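Cellulose binding protein (Clavibacter michiganensis, PDB 4JJO) forms the expansin module, linked to cellulose binding and cell-wall loosening, of CelA, a protein that probably hydrolyses cellulose. Local coordinates at residues Cys23-Val28 with Gly124-Asn129; Val37-Tyr42 with Ala66-Gly71; Ala45-Thr50 with Gly131-Arg136; Ala111-Glu116 with Tyr153-Thr158; Asp135-Gln140 with Leu167-Thr172. All blocks are in the same frame, centred on the assembly; numbering follows the deposited sequence. Where two conformers were deposited one is given.

Interaction 1: Cys23-Val28 with Gly124-Asn129; sequences CSMPAV and GLQVLN
The amide nitrogen of Gln126 reaches into the loop and donates to the backbone oxygen of Ser24, with NE2 to Ser24 O at 2.9 Å and a nearly straight N-H...O angle of 160°. The oxygen lies close to the carboxamide plane of Gln126, whereas NE2 stands well above the carbonyl plane of Ser24. Gln126 CG is anti to its backbone N (chi1 174°), and the chain runs on extended toward the loop. Cys23 O is also near, 3.2 Å from Gln126 NE2, but its angle is too poor for a bond. The other end of the same amide, OE1, accepts from Arg113 NH2, so the group is held by both of its polar atoms and its flip state is fixed. Pro26 meets Gln126 tip to tip, its CD 3.7 Å from Gln126 OE1. Two residues on, on the same side of the strand as Gln126, Leu128 slides past the proline ring in the opposite direction, its CD2 3.8 Å from Pro26 CD. A small apolar patch thus adjoins the polar one. Ser24 OG is hydrogen-bonded to Tyr153 O, and a disulfide ties Cys23, at the start of segment 23-28, to Cys48. This loop, between strands 3-10 and 34-38 of the N-terminal domain, lies against strand 124-128 of the C-terminal domain, whose sheet neighbours are strands 111-114 and 156-157.

Interaction 2: Val37-Tyr42 with Ala66-Gly71; sequences VSSPEY and ADQCHG
Gln68 CG is anti to its backbone N (chi1 171°) and Tyr42 CG likewise to its own (chi1 -173°), which turns each CG off its own backbone; the extended Gln68 chain then carries its amide past the tyrosine ring. The two side chains cross at about a right angle. Gln68 CB sits over the centre of the ring face, a CH-pi contact of 3.8 Å to the Tyr42 centroid, and the amide is turned 25° from the ring plane, with NE2 3.3 Å from Tyr42 CD2. Tyr42 OH is hydrogen-bonded to Asp152 O in the other domain. At the other end of the amide, Ser39 OG points at Gln68 OE1, but their separation of 2.4 Å is too short to be trusted in detail. The backbones pair in parallel: Val37 N donates to Asp67 O (3.1 Å) and Cys69 N to Val37 O (2.7 Å). These are strands 34-38 and 59-69 of the N-terminal domain, whose family has the double-psi beta-barrel fold. Ser38 is the N-cap of helix 39-42, and its OG donates to Glu41 OE2. A water accepts from Ser39 N and donates to Cys69 O, carrying the link past the last direct strand bond. Chemically, then, the junction is mostly neutral: backbone amides and a carboxamide laid on a phenol ring join the short helix 39-42 to the strand without a salt bridge across it.

Interaction 3: Ala45-Thr50 with Gly131-Arg136; sequences AAACGT and GNRIDR
The guanidinium of Arg133 is turned with one face toward the backbone of the opposing loop, Ala46 C and Ala47 CA lying over that face. Its chain is extended from CG to NE, with CG anti to the carbonyl carbon (chi1 -65°), and passes alongside the Ala46 carbonyl: Arg133 CG is 3.3 Å from Ala46 O. The terminal nitrogens then reach the two alanine methyls, NH1 at 3.9 Å from Ala46 CB and NH2 at 4.0 Å from Ala47 CB. Thr50 comes at the base of the same side chain, its CG2 3.8 Å from Arg133 N. Loop 45-50 is built of two overlapping turns, type I from Ala45 to Cys48 and type II from Ala47 to Thr50; it belongs to the N-terminal domain and packs on the segment leading into strand 134-141 of the C-terminal domain. Ala47 O is gripped twice from Thr50, by its N and by its OG1 at 2.7 Å, the latter in the carbonyl plane on a lone pair, which fixes the threonine hydroxyl and leaves its methyl turned to the partner. Polar backbone groups meet through water. One molecule donates to both Cys48 O and Asn132 O, and a second joins Gly49 O to Gly131 N. A third donates to Ala46 O and accepts from Ile134 N at 2.8 Å, holding the first residue of strand 134-141 to the loop.

Interaction 4: Ala111-Glu116 with Tyr153-Thr158; sequences AIRVKE and YGYWVT
Lys115 supplies the polar bond of this contact, NZ donating to Tyr153 OH at 3.0 Å. Its CG is anti to the backbone N (chi1 -169°) and the rest of the chain is fully extended, crossing the Tyr153 side chain at about a right angle. Apolar contact comes from the root of the same lysine: CB is 3.4 Å from Tyr155 CE1, and CG lies over the ring face, offset toward its rim, in a CH-pi contact of 4.2 Å to the Tyr155 centroid. The ammonium adds at most a weak cation-pi attraction. The third kind sets a polar group over a flat face: Tyr155 OH lies over the guanidinium of Arg113, the two planes 30° apart. The guanidinium bonds instead to Ile18 O and Gln126 OE1. The contact joins the end of strand 111-114 to the loop entering strand 156-157, with strand 124-128 between them in the sheet. One lysine thus serves two tyrosines, its methylenes covering one ring and its charge, probably, polarising the other's hydroxyl.

Interaction 5: Asp135-Gln140 with Leu167-Thr172; sequences DRVEIQ and LTVKVT
Segments 135-140 and 167-172, of strands 134-141 and 167-173, run antiparallel, their axes 4.7 Å apart at closest, and are laced by backbone bonds at Arg136 with Thr172, Glu138 with Lys170 and Gln140 with Thr168. Asp135 and Arg136 together form a classic beta bulge opposite Thr172: Thr172 O accepts both Asp135 N (2.9 Å) and the longer Arg136 N (3.3 Å). On the face with Arg136, Glu138, Lys170 and Thr172, partners lie side by side and point the same way. Thr172 CG2 sits over the guanidinium face of Arg136, offset toward its rim and 3.8 Å from NH1. The bend at chi3 (59°) of Lys170 brings its CE to 3.5 Å from Glu138 OE1, while NZ stays 4.5 Å from OE1, beyond a salt bridge. A water is hydrogen-bonded to Glu138 OE1, Lys170 O and Thr172 OG1. Gln140 OE1 lies against Thr168 CB at 3.2 Å. The reverse face is aliphatic: the Val137 and Val169 side chains cross obliquely, CG1 to CG1 at 3.9 Å, and Ile139 and Val171 extend the row. That row packs on Leu125 and Val127 of strand 124-128, as expected of the beta-sandwich of an expansin C-terminal domain, while Lys170 finds a cation-pi partner in Trp145. In the sheet the pair is flanked by strand 144-150 beside 135-140 and by strand 178-184 beside 167-172.

Interactions 1 and 3 are the buried contacts that join the two domains, and they are tied directly by the disulfide of Cys23 with Cys48; the first relies on a direct side-chain-to-backbone bond, the second on packing and bridging waters. Interaction 2 belongs wholly to the N-terminal domain, interactions 4 and 5 to the C-terminal one, and all three are partly exposed. Interactions 3 and 5 share strand 134-141, and Trp156 of interaction 4 packs against both. Leu125 and Val127 of interaction 1 meet the aliphatic face of interaction 5. Backbone pairing runs the length of interaction 5 (antiparallel) and is shorter in interaction 2 (parallel), where side chains share the contact; interaction 4 is made mostly by side chains.

Interaction 1: Cys23-Val28 with Gly124-Asn129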
# COMPACT_ATOMS: atom_id res chain seq x y z
N CYS A 23 6.66 2.35 1.99
CA CYS A 23 5.41 2.60 1.28
C CYS A 23 4.81 3.98 1.58
O CYS A 23 3.82 4.38 0.98
CB CYS A 23 4.38 1.52 1.62
SG CYS A 23 4.78 -0.12 0.98
N SER A 24 5.42 4.70 2.52
CA SER A 24 4.98 6.04 2.88
C SER A 24 3.50 6.11 3.27
O SER A 24 2.76 6.98 2.81
CB SER A 24 5.25 7.02 1.73
OG SER A 24 6.60 6.95 1.32
N MET A 25 3.07 5.18 4.11
CA MET A 25 1.69 5.17 4.59
C MET A 25 1.42 6.41 5.44
O MET A 25 2.30 6.85 6.19
CB MET A 25 1.42 3.91 5.40
CG MET A 25 1.54 2.61 4.60
SD MET A 25 0.52 2.60 3.12
CE MET A 25 0.67 0.88 2.63
N PRO A 26 0.21 6.97 5.34
CA PRO A 26 -0.14 8.14 6.15
C PRO A 26 0.01 7.86 7.65
O PRO A 26 0.33 8.75 8.43
CB PRO A 26 -1.61 8.40 5.81
CG PRO A 26 -1.82 7.76 4.49
CD PRO A 26 -0.89 6.58 4.44
N ALA A 27 -0.22 6.61 8.03
CA ALA A 27 -0.16 6.21 9.43
C ALA A 27 0.22 4.75 9.57
O ALA A 27 -0.09 3.93 8.71
CB ALA A 27 -1.49 6.46 10.10
N VAL A 28 0.90 4.42 10.67
CA VAL A 28 1.05 3.03 11.06
C VAL A 28 -0.35 2.52 11.34
O VAL A 28 -1.12 3.19 12.03
CB VAL A 28 1.91 2.91 12.34
CG1 VAL A 28 1.87 1.49 12.86
CG2 VAL A 28 3.34 3.34 12.07
N GLY A 124 2.36 14.34 -7.01
CA GLY A 124 2.39 12.95 -6.63
C GLY A 124 1.06 12.54 -6.03
O GLY A 124 0.45 13.31 -5.29
N LEU A 125 0.60 11.34 -6.36
CA LEU A 125 -0.63 10.81 -5.79
C LEU A 125 -0.37 9.46 -5.15
O LEU A 125 0.36 8.63 -5.69
CB LEU A 125 -1.71 10.64 -6.86
CG LEU A 125 -2.21 11.87 -7.61
CD1 LEU A 125 -3.38 11.47 -8.49
CD2 LEU A 125 -2.62 12.98 -6.66
N GLN A 126 -0.98 9.25 -3.99
CA GLN A 126 -0.95 7.96 -3.33
C GLN A 126 -2.36 7.39 -3.30
O GLN A 126 -3.30 8.08 -2.89
CB GLN A 126 -0.40 8.11 -1.92
CG GLN A 126 -0.46 6.85 -1.09
CD GLN A 126 0.18 7.02 0.26
OE1 GLN A 126 -0.19 7.91 1.02
NE2 GLN A 126 1.17 6.19 0.55
N VAL A 127 -2.50 6.15 -3.73
CA VAL A 127 -3.80 5.49 -3.73
C VAL A 127 -3.91 4.57 -2.53
O VAL A 127 -3.10 3.67 -2.34
CB VAL A 127 -4.03 4.68 -5.01
CG1 VAL A 127 -5.42 4.06 -5.00
CG2 VAL A 127 -3.84 5.56 -6.23
N LEU A 128 -4.93 4.81 -1.71
CA LEU A 128 -5.13 4.06 -0.49
C LEU A 128 -6.33 3.13 -0.62
O LEU A 128 -7.35 3.50 -1.20
CB LEU A 128 -5.34 5.03 0.68
CG LEU A 128 -4.19 6.02 0.87
CD1 LEU A 128 -4.65 7.24 1.66
CD2 LEU A 128 -3.02 5.34 1.56
N ASN A 129 -6.19 1.92 -0.10
CA ASN A 129 -7.30 0.99 0.02
C ASN A 129 -7.79 0.37 -1.29
O ASN A 129 -8.95 -0.03 -1.41
CB ASN A 129 -8.46 1.68 0.74
CG ASN A 129 -8.03 2.34 2.03
OD1 ASN A 129 -7.25 1.78 2.80
ND2 ASN A 129 -8.52 3.55 2.27

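Interaction 2: Val37-Tyr42 with Ala66-Gly71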
# COMPACT_ATOMS: atom_id res chain seq x y z
N VAL A 37 8.55 -6.54 3.51
CA VAL A 37 8.79 -7.68 2.63
C VAL A 37 10.08 -7.53 1.85
O VAL A 37 10.60 -6.43 1.68
CB VAL A 37 7.62 -7.88 1.64
CG1 VAL A 37 6.34 -8.22 2.39
CG2 VAL A 37 7.42 -6.63 0.78
N SER A 38 10.61 -8.65 1.36
CA SER A 38 11.86 -8.65 0.62
C SER A 38 11.75 -7.77 -0.62
O SER A 38 10.65 -7.50 -1.10
CB SER A 38 12.26 -10.08 0.23
OG SER A 38 11.30 -10.65 -0.64
N SER A 39 12.89 -7.34 -1.13
CA SER A 39 12.91 -6.41 -2.26
C SER A 39 12.17 -6.95 -3.48
O SER A 39 11.44 -6.21 -4.13
CB SER A 39 14.35 -6.03 -2.61
OG SER A 39 14.93 -5.25 -1.58
N PRO A 40 12.37 -8.24 -3.80
CA PRO A 40 11.62 -8.82 -4.93
C PRO A 40 10.11 -8.83 -4.71
O PRO A 40 9.34 -8.62 -5.65
CB PRO A 40 12.16 -10.25 -5.02
CG PRO A 40 13.50 -10.19 -4.38
CD PRO A 40 13.37 -9.19 -3.27
N GLU A 41 9.69 -9.08 -3.48
CA GLU A 41 8.26 -9.11 -3.15
C GLU A 41 7.70 -7.70 -3.02
O GLU A 41 6.51 -7.48 -3.25
CB GLU A 41 8.03 -9.92 -1.87
CG GLU A 41 8.35 -11.40 -2.02
CD GLU A 41 8.21 -12.17 -0.73
OE1 GLU A 41 7.10 -12.69 -0.47
OE2 GLU A 41 9.20 -12.28 0.02
N TYR A 42 8.55 -6.75 -2.63
CA TYR A 42 8.18 -5.35 -2.56
C TYR A 42 7.86 -4.84 -3.97
O TYR A 42 6.96 -4.03 -4.16
CB TYR A 42 9.33 -4.54 -1.95
CG TYR A 42 9.02 -3.09 -1.68
CD1 TYR A 42 8.09 -2.73 -0.71
CD2 TYR A 42 9.66 -2.07 -2.37
CE1 TYR A 42 7.81 -1.40 -0.45
CE2 TYR A 42 9.39 -0.75 -2.12
CZ TYR A 42 8.46 -0.42 -1.16
OH TYR A 42 8.18 0.90 -0.89
N ALA A 66 3.71 -2.75 4.25
CA ALA A 66 3.94 -1.34 4.54
C ALA A 66 5.38 -0.91 4.33
O ALA A 66 5.68 0.28 4.40
CB ALA A 66 3.54 -1.06 5.97
N ASP A 67 6.27 -1.86 4.06
CA ASP A 67 7.70 -1.57 4.13
C ASP A 67 8.52 -2.55 3.31
O ASP A 67 8.02 -3.60 2.89
CB ASP A 67 8.15 -1.63 5.59
CG ASP A 67 9.33 -0.71 5.89
OD1 ASP A 67 9.92 -0.16 4.94
OD2 ASP A 67 9.65 -0.54 7.08
N GLN A 68 9.79 -2.22 3.09
CA GLN A 68 10.72 -3.10 2.40
C GLN A 68 11.81 -3.59 3.35
O GLN A 68 12.45 -2.79 4.05
CB GLN A 68 11.37 -2.38 1.22
CG GLN A 68 12.51 -3.16 0.57
CD GLN A 68 12.97 -2.57 -0.76
OE1 GLN A 68 13.68 -3.23 -1.52
NE2 GLN A 68 12.58 -1.33 -1.04
N CYS A 69 12.02 -4.90 3.37
CA CYS A 69 13.11 -5.50 4.13
C CYS A 69 14.25 -5.84 3.18
O CYS A 69 14.24 -6.90 2.55
CB CYS A 69 12.64 -6.76 4.85
SG CYS A 69 13.92 -7.60 5.81
N HIS A 70 15.22 -4.95 3.08
CA HIS A 70 16.31 -5.10 2.12
C HIS A 70 17.14 -6.36 2.36
O HIS A 70 17.65 -6.96 1.42
CB HIS A 70 17.22 -3.87 2.14
CG HIS A 70 16.55 -2.61 1.70
ND1 HIS A 70 15.94 -1.74 2.57
CD2 HIS A 70 16.40 -2.07 0.46
CE1 HIS A 70 15.43 -0.72 1.90
NE2 HIS A 70 15.70 -0.90 0.62
N GLY A 71 17.26 -6.76 3.62
CA GLY A 71 18.11 -7.89 3.98
C GLY A 71 17.39 -9.23 3.95
O GLY A 71 18.03 -10.26 4.15
O HOH W 1 15.35 -8.17 0.10

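Interaction 3: Ala45-Thr50 with Gly131-Arg136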
# COMPACT_ATOMS: atom_id res chain seq x y z
N ALA A 45 7.52 -1.17 -4.91
CA ALA A 45 6.40 -0.58 -4.18
C ALA A 45 5.04 -1.03 -4.70
O ALA A 45 4.00 -0.58 -4.21
CB ALA A 45 6.50 0.94 -4.18
N ALA A 46 5.02 -1.91 -5.69
CA ALA A 46 3.75 -2.40 -6.23
C ALA A 46 2.99 -3.24 -5.20
O ALA A 46 1.78 -3.39 -5.28
CB ALA A 46 4.00 -3.21 -7.50
N ALA A 47 3.72 -3.78 -4.23
CA ALA A 47 3.10 -4.58 -3.18
C ALA A 47 2.48 -3.70 -2.09
O ALA A 47 1.70 -4.18 -1.27
CB ALA A 47 4.12 -5.52 -2.56
N CYS A 48 2.82 -2.42 -2.08
CA CYS A 48 2.31 -1.51 -1.06
C CYS A 48 0.79 -1.53 -1.02
O CYS A 48 0.13 -1.49 -2.06
CB CYS A 48 2.82 -0.10 -1.30
SG CYS A 48 4.58 0.07 -1.03
N GLY A 49 0.25 -1.59 0.19
CA GLY A 49 -1.19 -1.54 0.39
C GLY A 49 -1.87 -2.89 0.35
O GLY A 49 -3.02 -3.02 0.77
N THR A 50 -1.17 -3.91 -0.15
CA THR A 50 -1.73 -5.25 -0.20
C THR A 50 -1.63 -5.91 1.17
O THR A 50 -0.95 -5.40 2.07
CB THR A 50 -1.03 -6.15 -1.25
OG1 THR A 50 0.31 -6.42 -0.84
CG2 THR A 50 -1.05 -5.49 -2.62
N GLY A 131 -6.65 -2.38 -2.16
CA GLY A 131 -6.75 -3.76 -1.69
C GLY A 131 -5.78 -4.70 -2.39
O GLY A 131 -5.15 -5.54 -1.75
N ASN A 132 -5.67 -4.56 -3.70
CA ASN A 132 -4.75 -5.37 -4.49
C ASN A 132 -3.68 -4.48 -5.11
O ASN A 132 -3.62 -3.28 -4.83
CB ASN A 132 -5.51 -6.13 -5.58
CG ASN A 132 -6.69 -6.91 -5.03
OD1 ASN A 132 -6.53 -7.98 -4.44
ND2 ASN A 132 -7.89 -6.38 -5.24
N ARG A 133 -2.83 -5.05 -5.96
CA ARG A 133 -1.83 -4.26 -6.66
C ARG A 133 -2.49 -3.35 -7.68
O ARG A 133 -3.48 -3.71 -8.32
CB ARG A 133 -0.80 -5.15 -7.36
CG ARG A 133 0.07 -5.97 -6.41
CD ARG A 133 1.34 -6.45 -7.09
NE ARG A 133 2.20 -7.19 -6.18
CZ ARG A 133 3.47 -7.51 -6.42
NH1 ARG A 133 4.05 -7.15 -7.56
NH2 ARG A 133 4.17 -8.19 -5.52
N ILE A 134 -1.93 -2.15 -7.83
CA ILE A 134 -2.40 -1.18 -8.80
C ILE A 134 -1.51 -1.26 -10.03
O ILE A 134 -0.29 -1.23 -9.92
CB ILE A 134 -2.37 0.24 -8.21
CG1 ILE A 134 -3.43 0.38 -7.12
CG2 ILE A 134 -2.60 1.28 -9.30
CD1 ILE A 134 -3.34 1.66 -6.33
N ASP A 135 -2.13 -1.37 -11.21
CA ASP A 135 -1.38 -1.52 -12.45
C ASP A 135 -1.00 -0.16 -13.03
O ASP A 135 0.11 0.03 -13.51
CB ASP A 135 -2.20 -2.31 -13.48
CG ASP A 135 -1.45 -2.50 -14.78
OD1 ASP A 135 -0.66 -3.47 -14.89
OD2 ASP A 135 -1.64 -1.68 -15.71
N ARG A 136 -1.93 0.78 -12.99
CA ARG A 136 -1.66 2.13 -13.49
C ARG A 136 -2.57 3.18 -12.89
O ARG A 136 -3.67 2.89 -12.42
CB ARG A 136 -1.74 2.16 -15.02
CG ARG A 136 -2.93 1.44 -15.61
CD ARG A 136 -2.81 1.39 -17.12
NE ARG A 136 -4.09 1.23 -17.80
CZ ARG A 136 -4.71 0.06 -17.98
NH1 ARG A 136 -4.19 -1.06 -17.52
NH2 ARG A 136 -5.88 0.03 -18.62
O HOH W 2 0.32 -1.33 -6.29
O HOH W 3 -2.91 -1.30 -3.24
O HOH W 4 -5.12 -1.35 0.04

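Interaction 4: Ala111-Glu116 with Tyr153-Thr158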
# COMPACT_ATOMS: atom_id res chain seq x y z
N ALA A 111 -9.16 5.96 -1.37
CA ALA A 111 -8.83 7.35 -1.06
C ALA A 111 -7.59 7.76 -1.83
O ALA A 111 -6.80 6.92 -2.25
CB ALA A 111 -8.63 7.53 0.44
N ILE A 112 -7.43 9.07 -2.00
CA ILE A 112 -6.27 9.62 -2.69
C ILE A 112 -5.63 10.67 -1.80
O ILE A 112 -6.32 11.55 -1.29
CB ILE A 112 -6.67 10.29 -4.01
CG1 ILE A 112 -7.30 9.28 -4.97
CG2 ILE A 112 -5.47 10.97 -4.66
CD1 ILE A 112 -6.42 8.10 -5.30
N ARG A 113 -4.32 10.58 -1.61
CA ARG A 113 -3.58 11.63 -0.94
C ARG A 113 -2.59 12.27 -1.91
O ARG A 113 -1.69 11.60 -2.43
CB ARG A 113 -2.84 11.12 0.29
CG ARG A 113 -2.00 12.20 0.96
CD ARG A 113 -1.48 11.80 2.34
NE ARG A 113 -0.58 10.66 2.29
CZ ARG A 113 0.38 10.41 3.18
NH1 ARG A 113 0.58 11.23 4.20
NH2 ARG A 113 1.15 9.34 3.04
N VAL A 114 -2.77 13.55 -2.16
CA VAL A 114 -1.81 14.30 -2.95
C VAL A 114 -0.58 14.53 -2.10
O VAL A 114 -0.69 14.91 -0.93
CB VAL A 114 -2.39 15.66 -3.40
CG1 VAL A 114 -1.35 16.43 -4.19
CG2 VAL A 114 -3.64 15.46 -4.24
N LYS A 115 0.60 14.30 -2.67
CA LYS A 115 1.84 14.46 -1.94
C LYS A 115 2.07 15.92 -1.59
O LYS A 115 1.76 16.81 -2.39
CB LYS A 115 3.02 13.96 -2.77
CG LYS A 115 4.31 13.84 -1.97
CD LYS A 115 5.48 13.42 -2.83
CE LYS A 115 6.71 13.18 -1.96
NZ LYS A 115 7.96 12.96 -2.74
N GLU A 116 2.61 16.17 -0.41
CA GLU A 116 3.00 17.52 -0.00
C GLU A 116 3.90 18.11 -1.08
O GLU A 116 4.78 17.42 -1.59
CB GLU A 116 3.76 17.47 1.33
CG GLU A 116 2.91 17.15 2.55
CD GLU A 116 2.68 15.66 2.75
OE1 GLU A 116 3.11 14.85 1.90
OE2 GLU A 116 2.06 15.29 3.78
N TYR A 153 8.46 4.48 -3.53
CA TYR A 153 8.11 4.86 -2.16
C TYR A 153 6.60 5.06 -1.94
O TYR A 153 6.19 5.70 -0.97
CB TYR A 153 8.89 6.10 -1.72
CG TYR A 153 8.65 7.34 -2.54
CD1 TYR A 153 7.55 8.16 -2.31
CD2 TYR A 153 9.54 7.71 -3.54
CE1 TYR A 153 7.34 9.30 -3.06
CE2 TYR A 153 9.34 8.85 -4.29
CZ TYR A 153 8.23 9.64 -4.05
OH TYR A 153 8.02 10.78 -4.79
N GLY A 154 5.78 4.51 -2.83
CA GLY A 154 4.36 4.40 -2.58
C GLY A 154 3.48 5.46 -3.23
O GLY A 154 2.28 5.50 -2.99
N TYR A 155 4.08 6.32 -4.05
CA TYR A 155 3.33 7.34 -4.76
C TYR A 155 3.38 7.12 -6.27
O TYR A 155 4.13 6.28 -6.77
CB TYR A 155 3.87 8.73 -4.45
CG TYR A 155 3.33 9.35 -3.18
CD1 TYR A 155 2.31 10.29 -3.23
CD2 TYR A 155 3.84 9.00 -1.93
CE1 TYR A 155 1.82 10.86 -2.07
CE2 TYR A 155 3.36 9.57 -0.78
CZ TYR A 155 2.34 10.50 -0.85
OH TYR A 155 1.85 11.07 0.30
N TRP A 156 2.56 7.90 -6.98
CA TRP A 156 2.57 7.94 -8.43
C TRP A 156 2.80 9.39 -8.83
O TRP A 156 2.09 10.27 -8.35
CB TRP A 156 1.23 7.45 -8.98
CG TRP A 156 0.96 6.01 -8.71
CD1 TRP A 156 0.49 5.47 -7.55
CD2 TRP A 156 1.12 4.92 -9.63
NE1 TRP A 156 0.36 4.11 -7.68
CE2 TRP A 156 0.74 3.75 -8.95
CE3 TRP A 156 1.55 4.83 -10.95
CZ2 TRP A 156 0.77 2.50 -9.56
CZ3 TRP A 156 1.58 3.59 -11.55
CH2 TRP A 156 1.20 2.44 -10.86
N VAL A 157 3.77 9.64 -9.69
CA VAL A 157 4.14 11.01 -10.01
C VAL A 157 3.94 11.37 -11.48
O VAL A 157 3.90 10.51 -12.36
CB VAL A 157 5.60 11.33 -9.60
CG1 VAL A 157 5.77 11.18 -8.10
CG2 VAL A 157 6.58 10.45 -10.36
N THR A 158 3.82 12.67 -11.72
CA THR A 158 3.55 13.20 -13.05
C THR A 158 4.84 13.32 -13.86
O THR A 158 5.84 13.83 -13.37
CB THR A 158 2.89 14.58 -12.96
OG1 THR A 158 3.70 15.44 -12.14
CG2 THR A 158 1.50 14.47 -12.34

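Interaction 5: Asp135-Gln140 with Leu167-Thr172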
# COMPACT_ATOMS: atom_id res chain seq x y z
N ASP A 135 -2.13 -1.37 -11.21
CA ASP A 135 -1.38 -1.52 -12.45
C ASP A 135 -1.00 -0.16 -13.03
O ASP A 135 0.11 0.03 -13.51
CB ASP A 135 -2.20 -2.31 -13.48
CG ASP A 135 -1.45 -2.50 -14.78
OD1 ASP A 135 -0.66 -3.47 -14.89
OD2 ASP A 135 -1.64 -1.68 -15.71
N ARG A 136 -1.93 0.78 -12.99
CA ARG A 136 -1.66 2.13 -13.49
C ARG A 136 -2.57 3.18 -12.89
O ARG A 136 -3.67 2.89 -12.42
CB ARG A 136 -1.74 2.16 -15.02
CG ARG A 136 -2.93 1.44 -15.61
CD ARG A 136 -2.81 1.39 -17.12
NE ARG A 136 -4.09 1.23 -17.80
CZ ARG A 136 -4.71 0.06 -17.98
NH1 ARG A 136 -4.19 -1.06 -17.52
NH2 ARG A 136 -5.88 0.03 -18.62
N VAL A 137 -2.09 4.42 -12.91
CA VAL A 137 -2.82 5.56 -12.39
C VAL A 137 -2.72 6.68 -13.42
O VAL A 137 -1.63 7.00 -13.88
CB VAL A 137 -2.23 6.05 -11.05
CG1 VAL A 137 -2.91 7.33 -10.59
CG2 VAL A 137 -2.35 4.96 -10.00
N GLU A 138 -3.86 7.26 -13.78
CA GLU A 138 -3.90 8.29 -14.81
C GLU A 138 -4.68 9.52 -14.35
O GLU A 138 -5.65 9.40 -13.59
CB GLU A 138 -4.55 7.74 -16.09
CG GLU A 138 -3.77 6.63 -16.77
CD GLU A 138 -4.62 5.87 -17.77
OE1 GLU A 138 -5.57 5.17 -17.33
OE2 GLU A 138 -4.36 5.96 -18.99
N ILE A 139 -4.25 10.69 -14.81
CA ILE A 139 -4.97 11.93 -14.55
C ILE A 139 -5.55 12.46 -15.86
O ILE A 139 -4.89 12.42 -16.90
CB ILE A 139 -4.05 13.00 -13.94
CG1 ILE A 139 -3.58 12.56 -12.55
CG2 ILE A 139 -4.79 14.33 -13.85
CD1 ILE A 139 -2.66 13.55 -11.86
N GLN A 140 -6.78 12.94 -15.80
CA GLN A 140 -7.47 13.41 -16.99
C GLN A 140 -6.84 14.68 -17.54
O GLN A 140 -6.55 15.61 -16.79
CB GLN A 140 -8.96 13.64 -16.70
CG GLN A 140 -9.81 13.81 -17.95
CD GLN A 140 -11.25 13.41 -17.73
OE1 GLN A 140 -11.83 13.67 -16.67
NE2 GLN A 140 -11.84 12.75 -18.72
N LEU A 167 -9.25 17.58 -10.24
CA LEU A 167 -8.60 16.43 -10.86
C LEU A 167 -9.57 15.26 -11.01
O LEU A 167 -10.38 14.99 -10.12
CB LEU A 167 -7.40 15.96 -10.03
CG LEU A 167 -6.11 16.78 -10.11
CD1 LEU A 167 -6.34 18.20 -9.65
CD2 LEU A 167 -5.03 16.11 -9.27
N THR A 168 -9.48 14.58 -12.14
CA THR A 168 -10.15 13.31 -12.33
C THR A 168 -9.07 12.24 -12.47
O THR A 168 -8.22 12.31 -13.35
CB THR A 168 -11.06 13.30 -13.56
OG1 THR A 168 -12.13 14.24 -13.37
CG2 THR A 168 -11.66 11.91 -13.77
N VAL A 169 -9.12 11.25 -11.58
CA VAL A 169 -8.08 10.23 -11.52
C VAL A 169 -8.65 8.86 -11.83
O VAL A 169 -9.64 8.44 -11.23
CB VAL A 169 -7.41 10.19 -10.13
CG1 VAL A 169 -6.36 9.10 -10.08
CG2 VAL A 169 -6.80 11.54 -9.80
N LYS A 170 -8.01 8.16 -12.76
CA LYS A 170 -8.40 6.80 -13.09
C LYS A 170 -7.38 5.81 -12.56
O LYS A 170 -6.20 5.88 -12.90
CB LYS A 170 -8.56 6.61 -14.59
CG LYS A 170 -8.96 5.20 -14.98
CD LYS A 170 -9.77 5.18 -16.25
CE LYS A 170 -9.01 5.78 -17.42
NZ LYS A 170 -9.81 5.71 -18.67
N VAL A 171 -7.85 4.89 -11.73
CA VAL A 171 -6.99 3.86 -11.15
C VAL A 171 -7.45 2.48 -11.61
O VAL A 171 -8.60 2.09 -11.42
CB VAL A 171 -7.02 3.92 -9.61
CG1 VAL A 171 -6.01 2.95 -9.03
CG2 VAL A 171 -6.73 5.34 -9.14
N THR A 172 -6.53 1.75 -12.24
CA THR A 172 -6.81 0.42 -12.75
C THR A 172 -5.98 -0.58 -11.96
O THR A 172 -4.77 -0.41 -11.83
CB THR A 172 -6.45 0.31 -14.24
OG1 THR A 172 -7.04 1.39 -14.97
CG2 THR A 172 -6.92 -1.01 -14.83
O HOH W 5 -5.84 3.88 -14.83
O HOH W 6 -7.99 16.17 -14.26